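Local coordinates for protein acetyltransferase (Vibrio fischeri, PDB 3JVN) that probably transfers an acyl group, most likely acetyl, to an acceptor as a GNAT-family acetyltransferase whose substrate is not established, at residues A[86-91]-A[122-127]; A[72-77]-A[90-95]. All blocks are in the same frame, centred on the assembly; numbering follows the deposited sequence.

Interaction 1 (A[86-91]-A[122-127]); sequences VMMATI and VKEIFV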
ATOM      1  N   VAL A  86      -1.809  -7.565  -5.645  1.00 29.36           N
ATOM      2  CA  VAL A  86      -0.702  -6.709  -6.066  1.00 28.20           C
ATOM      3  C   VAL A  86       0.461  -7.027  -5.153  1.00 29.80           C
ATOM      4  O   VAL A  86       0.311  -7.030  -3.936  1.00 32.55           O
ATOM      5  CB  VAL A  86      -1.053  -5.214  -5.891  1.00 27.15           C
ATOM      6  CG1 VAL A  86       0.012  -4.340  -6.540  1.00 23.80           C
ATOM      7  CG2 VAL A  86      -2.419  -4.924  -6.466  1.00 25.33           C
HETATM    8  N   MSE A  87       1.624  -7.294  -5.722  1.00 30.97           N
HETATM    9  CA  MSE A  87       2.763  -7.616  -4.887  1.00 31.87           C
HETATM   10  C   MSE A  87       3.396  -6.376  -4.267  1.00 32.74           C
HETATM   11  O   MSE A  87       3.781  -5.437  -4.965  1.00 31.51           O
HETATM   12  CB  MSE A  87       3.819  -8.378  -5.684  1.00 34.40           C
HETATM   13  CG  MSE A  87       5.089  -8.704  -4.875  1.00 36.40           C
HETATM   14 SE   MSE A  87       4.849 -10.053  -3.487  1.00 40.61          SE
HETATM   15  CE  MSE A  87       6.286 -11.240  -3.996  1.00 32.92           C
HETATM   16  N   MSE A  88       3.499  -6.383  -2.944  1.00 32.38           N
HETATM   17  CA  MSE A  88       4.107  -5.277  -2.222  1.00 32.45           C
HETATM   18  C   MSE A  88       4.974  -5.852  -1.127  1.00 29.97           C
HETATM   19  O   MSE A  88       5.009  -7.066  -0.919  1.00 30.70           O
HETATM   20  CB  MSE A  88       3.038  -4.380  -1.604  1.00 37.10           C
HETATM   21  CG  MSE A  88       1.985  -3.895  -2.571  1.00 42.61           C
HETATM   22 SE   MSE A  88       0.856  -2.581  -1.728  1.00 53.76          SE
HETATM   23  CE  MSE A  88      -0.180  -2.052  -3.269  1.00 48.91           C
ATOM     24  N   ALA A  89       5.671  -4.978  -0.419  1.00 26.01           N
ATOM     25  CA  ALA A  89       6.533  -5.422   0.654  1.00 25.97           C
ATOM     26  C   ALA A  89       6.663  -4.375   1.745  1.00 25.22           C
ATOM     27  O   ALA A  89       6.197  -3.243   1.602  1.00 24.17           O
ATOM     28  CB  ALA A  89       7.930  -5.796   0.110  1.00 26.14           C
ATOM     29  N   THR A  90       7.323  -4.764   2.832  1.00 25.26           N
ATOM     30  CA  THR A  90       7.527  -3.877   3.973  1.00 25.42           C
ATOM     31  C   THR A  90       8.921  -4.069   4.581  1.00 24.94           C
ATOM     32  O   THR A  90       9.358  -5.195   4.812  1.00 24.80           O
ATOM     33  CB  THR A  90       6.476  -4.153   5.091  1.00 25.06           C
ATOM     34  OG1 THR A  90       5.168  -4.234   4.514  1.00 24.83           O
ATOM     35  CG2 THR A  90       6.489  -3.038   6.127  1.00 21.07           C
ATOM     36  N   ILE A  91       9.614  -2.964   4.824  1.00 24.13           N
ATOM     37  CA  ILE A  91      10.923  -3.012   5.462  1.00 26.66           C
ATOM     38  C   ILE A  91      10.575  -2.738   6.917  1.00 27.08           C
ATOM     39  O   ILE A  91      10.040  -1.678   7.254  1.00 26.34           O
ATOM     40  CB  ILE A  91      11.884  -1.929   4.897  1.00 27.25           C
ATOM     41  CG1 ILE A  91      12.292  -2.310   3.474  1.00 30.49           C
ATOM     42  CG2 ILE A  91      13.130  -1.826   5.753  1.00 27.97           C
ATOM     43  CD1 ILE A  91      13.021  -1.233   2.716  1.00 34.18           C
ATOM     44  N   VAL A 122       7.997  -5.907  -6.891  1.00 31.99           N
ATOM     45  CA  VAL A 122       7.177  -5.219  -5.889  1.00 33.99           C
ATOM     46  C   VAL A 122       6.701  -3.867  -6.407  1.00 35.23           C
ATOM     47  O   VAL A 122       7.484  -3.069  -6.928  1.00 35.53           O
ATOM     48  CB  VAL A 122       7.918  -5.002  -4.549  1.00 32.80           C
ATOM     49  CG1 VAL A 122       8.313  -6.347  -3.951  1.00 30.38           C
ATOM     50  CG2 VAL A 122       9.123  -4.101  -4.758  1.00 35.53           C
ATOM     51  N   LYS A 123       5.406  -3.615  -6.252  1.00 35.51           N
ATOM     52  CA  LYS A 123       4.817  -2.374  -6.726  1.00 34.83           C
ATOM     53  C   LYS A 123       4.961  -1.263  -5.704  1.00 35.73           C
ATOM     54  O   LYS A 123       5.338  -0.146  -6.058  1.00 37.34           O
ATOM     55  CB  LYS A 123       3.345  -2.596  -7.053  1.00 35.68           C
ATOM     56  CG  LYS A 123       3.090  -3.812  -7.955  1.00 34.60           C
ATOM     57  CD  LYS A 123       3.970  -3.789  -9.194  1.00 32.62           C
ATOM     58  CE  LYS A 123       3.599  -4.915 -10.136  1.00 34.39           C
ATOM     59  NZ  LYS A 123       4.525  -5.010 -11.305  1.00 35.13           N
ATOM     60  N   GLU A 124       4.663  -1.569  -4.440  1.00 35.46           N
ATOM     61  CA  GLU A 124       4.765  -0.591  -3.357  1.00 34.92           C
ATOM     62  C   GLU A 124       5.641  -1.072  -2.197  1.00 34.84           C
ATOM     63  O   GLU A 124       5.665  -2.258  -1.881  1.00 33.97           O
ATOM     64  CB  GLU A 124       3.370  -0.243  -2.825  1.00 34.39           C
ATOM     65  CG  GLU A 124       2.458   0.446  -3.838  1.00 35.82           C
ATOM     66  CD  GLU A 124       3.134   1.612  -4.538  1.00 36.56           C
ATOM     67  OE1 GLU A 124       3.791   2.413  -3.835  1.00 37.55           O
ATOM     68  OE2 GLU A 124       2.997   1.734  -5.782  1.00 34.80           O
ATOM     69  N   ILE A 125       6.346  -0.131  -1.568  1.00 34.21           N
ATOM     70  CA  ILE A 125       7.221  -0.427  -0.432  1.00 35.99           C
ATOM     71  C   ILE A 125       6.983   0.497   0.772  1.00 35.16           C
ATOM     72  O   ILE A 125       7.105   1.720   0.669  1.00 32.68           O
ATOM     73  CB  ILE A 125       8.719  -0.313  -0.822  1.00 37.40           C
ATOM     74  CG1 ILE A 125       9.054  -1.322  -1.914  1.00 39.76           C
ATOM     75  CG2 ILE A 125       9.600  -0.551   0.395  1.00 34.83           C
ATOM     76  CD1 ILE A 125       8.753  -2.765  -1.533  1.00 43.46           C
ATOM     77  N   PHE A 126       6.667  -0.106   1.916  1.00 34.99           N
ATOM     78  CA  PHE A 126       6.411   0.638   3.148  1.00 34.81           C
ATOM     79  C   PHE A 126       7.558   0.436   4.125  1.00 35.14           C
ATOM     80  O   PHE A 126       7.818  -0.689   4.543  1.00 36.03           O
ATOM     81  CB  PHE A 126       5.120   0.140   3.796  1.00 33.37           C
ATOM     82  CG  PHE A 126       3.923   0.239   2.911  1.00 32.14           C
ATOM     83  CD1 PHE A 126       3.317   1.465   2.682  1.00 32.14           C
ATOM     84  CD2 PHE A 126       3.415  -0.896   2.282  1.00 31.54           C
ATOM     85  CE1 PHE A 126       2.222   1.559   1.838  1.00 33.36           C
ATOM     86  CE2 PHE A 126       2.322  -0.815   1.438  1.00 29.51           C
ATOM     87  CZ  PHE A 126       1.722   0.414   1.211  1.00 31.60           C
ATOM     88  N   VAL A 127       8.238   1.522   4.483  1.00 35.45           N
ATOM     89  CA  VAL A 127       9.350   1.448   5.421  1.00 37.74           C
ATOM     90  C   VAL A 127       8.847   1.708   6.841  1.00 40.47           C
ATOM     91  O   VAL A 127       8.169   2.705   7.111  1.00 41.31           O
ATOM     92  CB  VAL A 127      10.477   2.456   5.038  1.00 38.80           C
ATOM     93  CG1 VAL A 127      11.661   2.347   6.000  1.00 35.67           C
ATOM     94  CG2 VAL A 127      10.955   2.171   3.608  1.00 37.33           C
TER
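With CG anti to its own carbonyl carbon (chi1 -53°) and the chain extended beyond it, selenomethionine Met88 runs side by side with Glu124, its SE 3.6 Å from Glu124 CB. Phe126 has its CG on the corresponding side of its own backbone (chi1 -57°), and its ring meets the same selenium edge-on: Met88 SE lies 3.9 Å from Phe126 CE2, a Met-aromatic contact at the rim of the ring. Thr90 follows on this face, its methyl CG2 leaning on the carbonyl oxygen of Phe126.

On the face of Ala89, Ile91 and Ile125 the contacts between the segments are apolar. Ala89 CB is 3.5 Å from Ile125 CD1 and also meets Val122 CG1, while Ile91 CD1 reaches both Ile125 CG2 and Val127 CG2. Separately, Val86 CG1 touches the aliphatic part of Lys123, the side chains crossing at about a right angle and the amine end leading away.

The two backbones run parallel, their axes 18° apart. Just ahead of the regular ladder, Lys123 N donates to Met87 O at 2.8 Å in an almost straight bond. From there Ala89 N binds Glu124 O, Ala89 O receives Phe126 N, and Ile91 N binds Phe126 O at 2.9 Å; the backbone bonding goes on from Ile91 to Glu128.

Strand 86-96, helix 105-118 and strand 124-127 form a beta-alpha-beta unit. Leu117 and Met110 of that helix pack on the Ala89, Ile125 and Ile91 face, whereas Met88, Glu124 and Phe126 meet the second subunit. Strand 67-79 flanks 86-91 on its other edge.

Interaction 2 (A[72-77]-A[90-95]); sequences TGHFCE and TIDELY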
ATOM      1  N   THR A  72      15.621  -6.073   8.094  1.00 23.80           N
ATOM      2  CA  THR A  72      14.549  -7.057   8.033  1.00 23.48           C
ATOM      3  C   THR A  72      13.351  -6.570   7.226  1.00 24.20           C
ATOM      4  O   THR A  72      12.907  -5.439   7.414  1.00 28.09           O
ATOM      5  CB  THR A  72      14.121  -7.451   9.491  1.00 23.06           C
ATOM      6  OG1 THR A  72      13.785  -8.847   9.548  1.00 24.29           O
ATOM      7  CG2 THR A  72      12.937  -6.633   9.944  1.00 17.44           C
ATOM      8  N   GLY A  73      12.824  -7.418   6.339  1.00 23.35           N
ATOM      9  CA  GLY A  73      11.677  -7.030   5.529  1.00 25.00           C
ATOM     10  C   GLY A  73      10.818  -8.215   5.109  1.00 26.77           C
ATOM     11  O   GLY A  73      11.303  -9.351   5.111  1.00 27.41           O
ATOM     12  N   HIS A  74       9.547  -7.982   4.763  1.00 25.12           N
ATOM     13  CA  HIS A  74       8.672  -9.082   4.337  1.00 25.19           C
ATOM     14  C   HIS A  74       7.761  -8.751   3.158  1.00 24.64           C
ATOM     15  O   HIS A  74       7.329  -7.616   3.010  1.00 23.03           O
ATOM     16  CB  HIS A  74       7.805  -9.584   5.510  1.00 26.01           C
ATOM     17  CG  HIS A  74       6.679  -8.665   5.900  1.00 25.63           C
ATOM     18  ND1 HIS A  74       6.876  -7.504   6.615  1.00 28.63           N
ATOM     19  CD2 HIS A  74       5.340  -8.774   5.726  1.00 26.20           C
ATOM     20  CE1 HIS A  74       5.709  -6.939   6.868  1.00 26.62           C
ATOM     21  NE2 HIS A  74       4.759  -7.688   6.341  1.00 24.89           N
ATOM     22  N   PHE A  75       7.489  -9.749   2.317  1.00 23.80           N
ATOM     23  CA  PHE A  75       6.598  -9.567   1.169  1.00 25.12           C
ATOM     24  C   PHE A  75       5.159  -9.557   1.683  1.00 27.69           C
ATOM     25  O   PHE A  75       4.837 -10.205   2.690  1.00 28.01           O
ATOM     26  CB  PHE A  75       6.749 -10.714   0.148  1.00 23.07           C
ATOM     27  CG  PHE A  75       8.036 -10.678  -0.632  1.00 22.33           C
ATOM     28  CD1 PHE A  75       8.386  -9.542  -1.364  1.00 22.05           C
ATOM     29  CD2 PHE A  75       8.902 -11.778  -0.629  1.00 22.16           C
ATOM     30  CE1 PHE A  75       9.575  -9.486  -2.091  1.00 22.35           C
ATOM     31  CE2 PHE A  75      10.100 -11.747  -1.350  1.00 24.24           C
ATOM     32  CZ  PHE A  75      10.441 -10.587  -2.087  1.00 24.86           C
ATOM     33  N   CYS A  76       4.299  -8.801   1.012  1.00 29.03           N
ATOM     34  CA  CYS A  76       2.893  -8.752   1.387  1.00 31.65           C
ATOM     35  C   CYS A  76       2.051  -8.541   0.148  1.00 33.01           C
ATOM     36  O   CYS A  76       2.555  -8.164  -0.911  1.00 32.82           O
ATOM     37  CB  CYS A  76       2.614  -7.660   2.421  1.00 33.05           C
ATOM     38  SG  CYS A  76       3.798  -6.314   2.477  1.00 39.80           S
ATOM     39  N   GLU A  77       0.762  -8.808   0.276  1.00 33.62           N
ATOM     40  CA  GLU A  77      -0.134  -8.681  -0.856  1.00 32.50           C
ATOM     41  C   GLU A  77      -1.384  -7.897  -0.549  1.00 31.11           C
ATOM     42  O   GLU A  77      -2.095  -8.186   0.418  1.00 29.69           O
ATOM     43  CB  GLU A  77      -0.562 -10.063  -1.343  1.00 33.23           C
ATOM     44  CG  GLU A  77       0.425 -10.812  -2.200  1.00 32.61           C
ATOM     45  CD  GLU A  77      -0.161 -12.131  -2.657  1.00 33.81           C
ATOM     46  OE1 GLU A  77       0.171 -12.588  -3.774  1.00 32.81           O
ATOM     47  OE2 GLU A  77      -0.964 -12.696  -1.881  1.00 31.60           O
ATOM     48  N   THR A  90       7.323  -4.764   2.832  1.00 25.26           N
ATOM     49  CA  THR A  90       7.527  -3.877   3.973  1.00 25.42           C
ATOM     50  C   THR A  90       8.921  -4.069   4.581  1.00 24.94           C
ATOM     51  O   THR A  90       9.358  -5.195   4.812  1.00 24.80           O
ATOM     52  CB  THR A  90       6.476  -4.153   5.091  1.00 25.06           C
ATOM     53  OG1 THR A  90       5.168  -4.234   4.514  1.00 24.83           O
ATOM     54  CG2 THR A  90       6.489  -3.038   6.127  1.00 21.07           C
ATOM     55  N   ILE A  91       9.614  -2.964   4.824  1.00 24.13           N
ATOM     56  CA  ILE A  91      10.923  -3.012   5.462  1.00 26.66           C
ATOM     57  C   ILE A  91      10.575  -2.738   6.917  1.00 27.08           C
ATOM     58  O   ILE A  91      10.040  -1.678   7.254  1.00 26.34           O
ATOM     59  CB  ILE A  91      11.884  -1.929   4.897  1.00 27.25           C
ATOM     60  CG1 ILE A  91      12.292  -2.310   3.474  1.00 30.49           C
ATOM     61  CG2 ILE A  91      13.130  -1.826   5.753  1.00 27.97           C
ATOM     62  CD1 ILE A  91      13.021  -1.233   2.716  1.00 34.18           C
ATOM     63  N   ASP A  92      10.858  -3.716   7.771  1.00 26.91           N
ATOM     64  CA  ASP A  92      10.524  -3.610   9.178  1.00 27.41           C
ATOM     65  C   ASP A  92      11.575  -2.959  10.091  1.00 27.91           C
ATOM     66  O   ASP A  92      11.380  -1.845  10.575  1.00 25.21           O
ATOM     67  CB  ASP A  92      10.152  -5.006   9.694  1.00 26.45           C
ATOM     68  CG  ASP A  92       8.998  -5.620   8.917  1.00 29.40           C
ATOM     69  OD1 ASP A  92       9.124  -6.775   8.441  1.00 26.92           O
ATOM     70  OD2 ASP A  92       7.953  -4.939   8.789  1.00 31.89           O
ATOM     71  N   GLU A  93      12.684  -3.659  10.310  1.00 29.19           N
ATOM     72  CA  GLU A  93      13.744  -3.181  11.188  1.00 31.52           C
ATOM     73  C   GLU A  93      15.119  -3.096  10.555  1.00 32.08           C
ATOM     74  O   GLU A  93      15.425  -3.785   9.579  1.00 32.49           O
ATOM     75  CB  GLU A  93      13.838  -4.088  12.406  1.00 32.78           C
ATOM     76  CG  GLU A  93      12.572  -4.180  13.185  1.00 34.49           C
ATOM     77  CD  GLU A  93      12.383  -5.552  13.763  1.00 38.22           C
ATOM     78  OE1 GLU A  93      12.214  -6.520  12.976  1.00 37.99           O
ATOM     79  OE2 GLU A  93      12.405  -5.656  15.011  1.00 40.23           O
ATOM     80  N   LEU A  94      15.962  -2.265  11.150  1.00 31.94           N
ATOM     81  CA  LEU A  94      17.312  -2.086  10.654  1.00 33.98           C
ATOM     82  C   LEU A  94      18.162  -1.589  11.818  1.00 34.41           C
ATOM     83  O   LEU A  94      17.817  -0.600  12.459  1.00 34.74           O
ATOM     84  CB  LEU A  94      17.306  -1.070   9.506  1.00 33.86           C
ATOM     85  CG  LEU A  94      18.490  -1.080   8.527  1.00 34.51           C
ATOM     86  CD1 LEU A  94      18.279  -0.017   7.450  1.00 34.32           C
ATOM     87  CD2 LEU A  94      19.787  -0.817   9.276  1.00 32.55           C
ATOM     88  N   TYR A  95      19.268  -2.275  12.100  1.00 35.38           N
ATOM     89  CA  TYR A  95      20.133  -1.870  13.204  1.00 36.98           C
ATOM     90  C   TYR A  95      21.612  -1.924  12.879  1.00 38.29           C
ATOM     91  O   TYR A  95      22.070  -2.832  12.185  1.00 39.40           O
ATOM     92  CB  TYR A  95      19.858  -2.728  14.446  1.00 38.36           C
ATOM     93  CG  TYR A  95      20.786  -2.423  15.607  1.00 39.57           C
ATOM     94  CD1 TYR A  95      21.968  -3.146  15.793  1.00 39.74           C
ATOM     95  CD2 TYR A  95      20.503  -1.388  16.495  1.00 38.84           C
ATOM     96  CE1 TYR A  95      22.840  -2.843  16.836  1.00 40.99           C
ATOM     97  CE2 TYR A  95      21.373  -1.077  17.540  1.00 40.46           C
ATOM     98  CZ  TYR A  95      22.535  -1.806  17.706  1.00 41.37           C
ATOM     99  OH  TYR A  95      23.394  -1.499  18.738  1.00 43.12           O
TER
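His74 ND1 donates to Asp92 OD1 at 3.0 Å, meeting the syn lone pair of the carboxylate from a direction in which the oxygen sits 20° out of the imidazole plane. Ring and carboxylate are nearly coplanar, 18° apart, although the two side chains cross at about a right angle. His74 CG stands between its own backbone N and carbonyl carbon (chi1 74°). The ring's CE1 lies 3.4 Å from Thr90 CB, and beside it Cys76 SG approaches Thr90 OG1.

The backbone sets this register within the beta hairpin of strands 67-79 and 86-96. His74 and Thr90 form an antiparallel hydrogen-bonded pair, His74 N to Thr90 O at 2.8 Å and Thr90 N to His74 O at 2.9 Å; Gly73 and Ile91 form the neighbouring non-hydrogen-bonded pair. Asp92 and Glu93 both face Thr72 in a classic beta bulge: Thr72 O accepts from Asp92 N at 2.7 Å, with a weak second bond from Glu93 N, while Thr72 N donates to Glu93 O. A bulge in this fourth strand is a hallmark of the GNAT fold, where it is thought to splay the strand from the fifth and admit acyl-CoA.

Further out, His24 NE2 hydrogen-bonds Glu93 OE2, and Tyr50 OH hydrogen-bonds Asp92 OD1. Gripped by both tyrosine and histidine, this carboxylate oxygen would hold the imidazole in its present rotation.

Strand 86-96 carries both contacts in succession: interaction 1 uses its first half and interaction 2 continues from there, with Thr90 and Ile91 common to the two and centres about 9 Å apart. In chain order, 72-77 leads through a hairpin into this strand, and helix 105-118 then carries the chain to 124-127. The strand therefore lies between two neighbours in one mixed sheet, antiparallel to 67-79 and parallel to 124-127. Met88 O lies 2.7 Å from Cys76 N, a probable hydrogen bond joining the two contacts. Both also touch the second subunit, so a core of the GNAT fold and the dimer interface are built on the same strands.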